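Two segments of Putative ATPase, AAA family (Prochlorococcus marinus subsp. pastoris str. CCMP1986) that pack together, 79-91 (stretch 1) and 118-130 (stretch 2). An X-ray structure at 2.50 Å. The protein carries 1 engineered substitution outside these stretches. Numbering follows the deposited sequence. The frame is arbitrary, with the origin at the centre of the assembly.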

# COMPACT_ATOMS: atom_id res chain seq x y z
N ALA B 79 -13.85 7.00 -0.49
CA ALA B 79 -12.47 7.07 -0.96
C ALA B 79 -12.31 7.07 -2.50
O ALA B 79 -11.29 7.53 -3.03
CB ALA B 79 -11.65 5.93 -0.31
N CYS B 80 -13.28 6.54 -3.22
CA CYS B 80 -13.20 6.56 -4.69
C CYS B 80 -14.15 7.60 -5.30
O CYS B 80 -13.84 8.22 -6.32
CB CYS B 80 -13.45 5.16 -5.29
SG CYS B 80 -12.12 4.01 -4.78
N GLU B 81 -15.29 7.79 -4.66
CA GLU B 81 -16.25 8.72 -5.17
C GLU B 81 -15.90 10.18 -4.88
O GLU B 81 -16.10 11.03 -5.74
CB GLU B 81 -17.63 8.41 -4.63
CG GLU B 81 -18.56 9.54 -4.85
CD GLU B 81 -20.01 9.20 -4.57
OE1 GLU B 81 -20.84 9.54 -5.43
OE2 GLU B 81 -20.34 8.62 -3.51
N ASP B 82 -15.37 10.48 -3.68
CA ASP B 82 -15.19 11.86 -3.22
C ASP B 82 -13.73 12.25 -3.14
O ASP B 82 -13.42 13.40 -3.25
CB ASP B 82 -15.81 12.08 -1.85
CG ASP B 82 -17.32 11.96 -1.84
OD1 ASP B 82 -17.99 12.72 -2.58
OD2 ASP B 82 -17.84 11.11 -1.08
N ILE B 83 -12.82 11.31 -2.91
CA ILE B 83 -11.39 11.65 -2.96
C ILE B 83 -10.83 11.19 -4.32
O ILE B 83 -10.31 11.99 -5.12
CB ILE B 83 -10.59 10.98 -1.77
CG1 ILE B 83 -10.80 11.70 -0.44
CG2 ILE B 83 -9.08 10.86 -2.08
CD1 ILE B 83 -12.17 11.80 -0.05
N GLY B 84 -10.93 9.90 -4.58
CA GLY B 84 -10.67 9.37 -5.93
C GLY B 84 -9.26 9.62 -6.38
O GLY B 84 -8.32 9.52 -5.58
N LEU B 85 -9.09 9.97 -7.66
CA LEU B 85 -7.75 10.24 -8.18
C LEU B 85 -7.13 11.57 -7.67
O LEU B 85 -6.09 12.02 -8.18
CB LEU B 85 -7.76 10.18 -9.70
CG LEU B 85 -8.45 8.94 -10.23
CD1 LEU B 85 -8.60 9.11 -11.69
CD2 LEU B 85 -7.59 7.73 -9.95
N ALA B 86 -7.75 12.21 -6.69
CA ALA B 86 -7.05 13.33 -6.04
C ALA B 86 -5.92 12.69 -5.20
O ALA B 86 -4.85 13.28 -5.03
CB ALA B 86 -8.00 14.16 -5.17
N ASP B 87 -6.18 11.48 -4.70
CA ASP B 87 -5.19 10.68 -3.99
C ASP B 87 -5.60 9.19 -4.07
O ASP B 87 -6.32 8.68 -3.21
CB ASP B 87 -5.05 11.15 -2.53
CG ASP B 87 -4.10 10.26 -1.69
OD1 ASP B 87 -3.34 9.44 -2.25
OD2 ASP B 87 -4.14 10.34 -0.44
N PRO B 88 -5.13 8.50 -5.11
CA PRO B 88 -5.62 7.14 -5.28
C PRO B 88 -5.07 6.19 -4.20
O PRO B 88 -5.44 5.05 -4.15
CB PRO B 88 -5.11 6.75 -6.67
CG PRO B 88 -3.94 7.65 -6.92
CD PRO B 88 -4.07 8.87 -6.08
N ASN B 89 -4.20 6.67 -3.32
CA ASN B 89 -3.75 5.86 -2.19
C ASN B 89 -4.82 5.77 -1.08
O ASN B 89 -4.83 4.85 -0.24
CB ASN B 89 -2.41 6.42 -1.66
CG ASN B 89 -1.74 5.49 -0.65
OD1 ASN B 89 -1.40 4.35 -0.96
ND2 ASN B 89 -1.53 5.99 0.57
N ALA B 90 -5.75 6.73 -1.09
CA ALA B 90 -6.79 6.79 -0.07
C ALA B 90 -7.52 5.46 0.04
O ALA B 90 -7.82 5.02 1.16
CB ALA B 90 -7.80 7.96 -0.36
N ILE B 91 -7.83 4.82 -1.09
CA ILE B 91 -8.52 3.54 -1.04
C ILE B 91 -7.62 2.48 -0.40
O ILE B 91 -8.11 1.63 0.30
CB ILE B 91 -9.12 3.07 -2.42
CG1 ILE B 91 -10.00 1.84 -2.25
CG2 ILE B 91 -8.04 2.73 -3.43
CD1 ILE B 91 -11.37 2.19 -1.80
N LEU B 118 -10.78 10.42 9.48
CA LEU B 118 -9.97 11.66 9.47
C LEU B 118 -9.17 11.82 8.21
O LEU B 118 -9.04 12.91 7.67
CB LEU B 118 -9.03 11.68 10.68
CG LEU B 118 -9.75 11.97 12.01
CD1 LEU B 118 -8.83 11.61 13.16
CD2 LEU B 118 -10.26 13.45 12.09
N TYR B 119 -8.66 10.71 7.71
CA TYR B 119 -7.80 10.72 6.52
C TYR B 119 -8.54 11.24 5.27
O TYR B 119 -8.00 12.03 4.50
CB TYR B 119 -7.30 9.31 6.28
CG TYR B 119 -6.41 9.20 5.09
CD1 TYR B 119 -5.04 9.16 5.21
CD2 TYR B 119 -6.94 9.14 3.82
CE1 TYR B 119 -4.20 9.04 4.06
CE2 TYR B 119 -6.10 9.03 2.67
CZ TYR B 119 -4.75 8.98 2.80
OH TYR B 119 -3.96 8.86 1.65
N LEU B 120 -9.76 10.74 5.05
CA LEU B 120 -10.60 11.21 3.96
C LEU B 120 -11.02 12.66 4.18
O LEU B 120 -10.96 13.44 3.25
CB LEU B 120 -11.82 10.30 3.78
CG LEU B 120 -11.47 8.87 3.39
CD1 LEU B 120 -12.72 8.03 3.12
CD2 LEU B 120 -10.53 8.89 2.18
N ALA B 121 -11.41 13.04 5.40
CA ALA B 121 -11.82 14.42 5.67
C ALA B 121 -10.75 15.45 5.26
O ALA B 121 -11.08 16.51 4.74
CB ALA B 121 -12.15 14.58 7.12
N ILE B 122 -9.48 15.14 5.51
CA ILE B 122 -8.43 16.08 5.20
C ILE B 122 -7.74 15.85 3.86
O ILE B 122 -6.80 16.58 3.54
CB ILE B 122 -7.37 16.18 6.34
CG1 ILE B 122 -6.53 14.90 6.50
CG2 ILE B 122 -8.06 16.46 7.66
CD1 ILE B 122 -5.54 14.98 7.66
N SER B 123 -8.17 14.87 3.06
CA SER B 123 -7.52 14.67 1.75
C SER B 123 -8.04 15.68 0.77
O SER B 123 -9.21 16.13 0.93
CB SER B 123 -7.82 13.28 1.20
OG SER B 123 -7.28 12.29 2.05
N PRO B 124 -7.23 16.02 -0.27
CA PRO B 124 -7.83 16.80 -1.38
C PRO B 124 -8.99 16.00 -1.97
O PRO B 124 -8.95 14.80 -1.96
CB PRO B 124 -6.67 16.98 -2.41
CG PRO B 124 -5.65 15.94 -2.09
CD PRO B 124 -5.81 15.70 -0.54
N LYS B 125 -10.00 16.68 -2.50
CA LYS B 125 -11.18 16.03 -3.04
C LYS B 125 -11.25 16.06 -4.58
O LYS B 125 -10.75 17.00 -5.21
CB LYS B 125 -12.42 16.69 -2.43
CG LYS B 125 -12.35 16.81 -0.88
CD LYS B 125 -12.49 15.42 -0.14
CE LYS B 125 -12.71 15.59 1.38
NZ LYS B 125 -11.49 16.15 2.11
N SER B 126 -11.86 15.03 -5.19
CA SER B 126 -12.22 15.04 -6.61
C SER B 126 -13.28 14.06 -6.87
O SER B 126 -13.18 12.92 -6.39
CB SER B 126 -11.03 14.61 -7.45
OG SER B 126 -11.43 14.27 -8.76
N ASN B 127 -14.30 14.46 -7.63
CA ASN B 127 -15.35 13.51 -8.04
C ASN B 127 -15.14 12.94 -9.48
O ASN B 127 -16.11 12.44 -10.11
CB ASN B 127 -16.75 14.13 -7.94
CG ASN B 127 -16.98 15.27 -8.95
OD1 ASN B 127 -16.06 15.71 -9.63
ND2 ASN B 127 -18.20 15.74 -9.03
N SER B 128 -13.91 13.02 -10.00
CA SER B 128 -13.69 12.67 -11.41
C SER B 128 -14.01 11.20 -11.78
O SER B 128 -14.21 10.90 -12.95
CB SER B 128 -12.33 13.12 -11.93
OG SER B 128 -11.29 12.20 -11.63
N THR B 129 -14.11 10.29 -10.81
CA THR B 129 -14.51 8.93 -11.12
C THR B 129 -15.97 8.82 -11.46
O THR B 129 -16.39 7.75 -11.91
CB THR B 129 -14.27 7.96 -9.96
OG1 THR B 129 -15.05 8.38 -8.83
CG2 THR B 129 -12.74 7.86 -9.61
N LYS B 130 -16.75 9.89 -11.24
CA LYS B 130 -18.20 9.90 -11.62
C LYS B 130 -18.37 9.91 -13.18
O LYS B 130 -19.45 9.65 -13.70
CB LYS B 130 -18.99 11.08 -10.97
O HOH W 1 -13.52 10.57 -7.60
O HOH W 2 -11.27 11.07 -8.93
O HOH W 3 -4.89 12.53 0.83

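Stretch 1 ends one helix at Ile83, turns through Gly84 to Asp87, and enters a second helix by Ala90. Stretch 2 begins in a helix and then runs through an extended segment into a short 3-10 turn at 128-130. The closest CA atoms are those of Ile83 and Lys125, 4.4 Å apart. Together the two stretches bury 767 Å².

Ile83 covers the most surface. Its CA-to-CB bond points away overall, but the end of the side chain comes nearer to stretch 2. Ile83 CG1 lies 3.9 Å from Leu120 CD2 and 3.8 Å from Ser123 CB. Ile83 CD1 lies 3.6 Å from Lys125 CD, so the aliphatic part of the lysine serves as an apolar surface. Within its own stretch, Lys125 NZ donates to Leu120 O (3.0 Å), Ala121 O (2.7 Å) and Ser123 O (2.6 Å); it also bonds elsewhere in the structure. This ties the extended segment back to the end of its helix. Leu120 also meets Ala79 and Ala90, its CD2 4.0 Å from Ala79 CB and 3.8 Å from Ala90 CB.

Thr129 holds stretch 1 at Cys80. Its CA-to-CB bond points toward stretch 1, and Thr129 OG1 donates to Cys80 O at 2.8 Å. A wider pi-type turn spans 79-83, and Gly84 N donates to Ala79 O at 2.9 Å. Water 1 also bridges the stretches, lying 2.7 Å from both Cys80 O and Ser126 O. Next along, Ser126 N donates to Asp82 O at 3.0 Å, a direct backbone link. Asn127 CA makes a CA-H...O contact with Glu81 O at 3.5 Å. Gly84 has positive phi, which favours glycine; a CB here would clash with Cys80 O. Water 2 accepts from Leu85 N at 2.8 Å and donates to Ser128 OG at 2.9 Å.

Tyr119 reaches across from the helix of stretch 2. Tyr119 CE2 packs 3.6 Å from Ala90 CB. Tyr119 OH donates a weak hydrogen bond to Asp87 OD2 at 2.6 Å. The other carboxylate oxygen, Asp87 OD1, accepts from Asn89 N at 3.1 Å and caps the turn leading into the second helix. One side chain thus serves both the cap and the contact. Water 3 adds a bridge, donating to Asp87 OD2 at 2.6 Å and Ser123 OG at 2.7 Å.

Ala86 packs against the extended segment of stretch 2. Its CA-to-CB bond points toward stretch 2, and Ala86 CB sits 3.4 Å from Pro124 O and 3.8 Å from Ser126 CB.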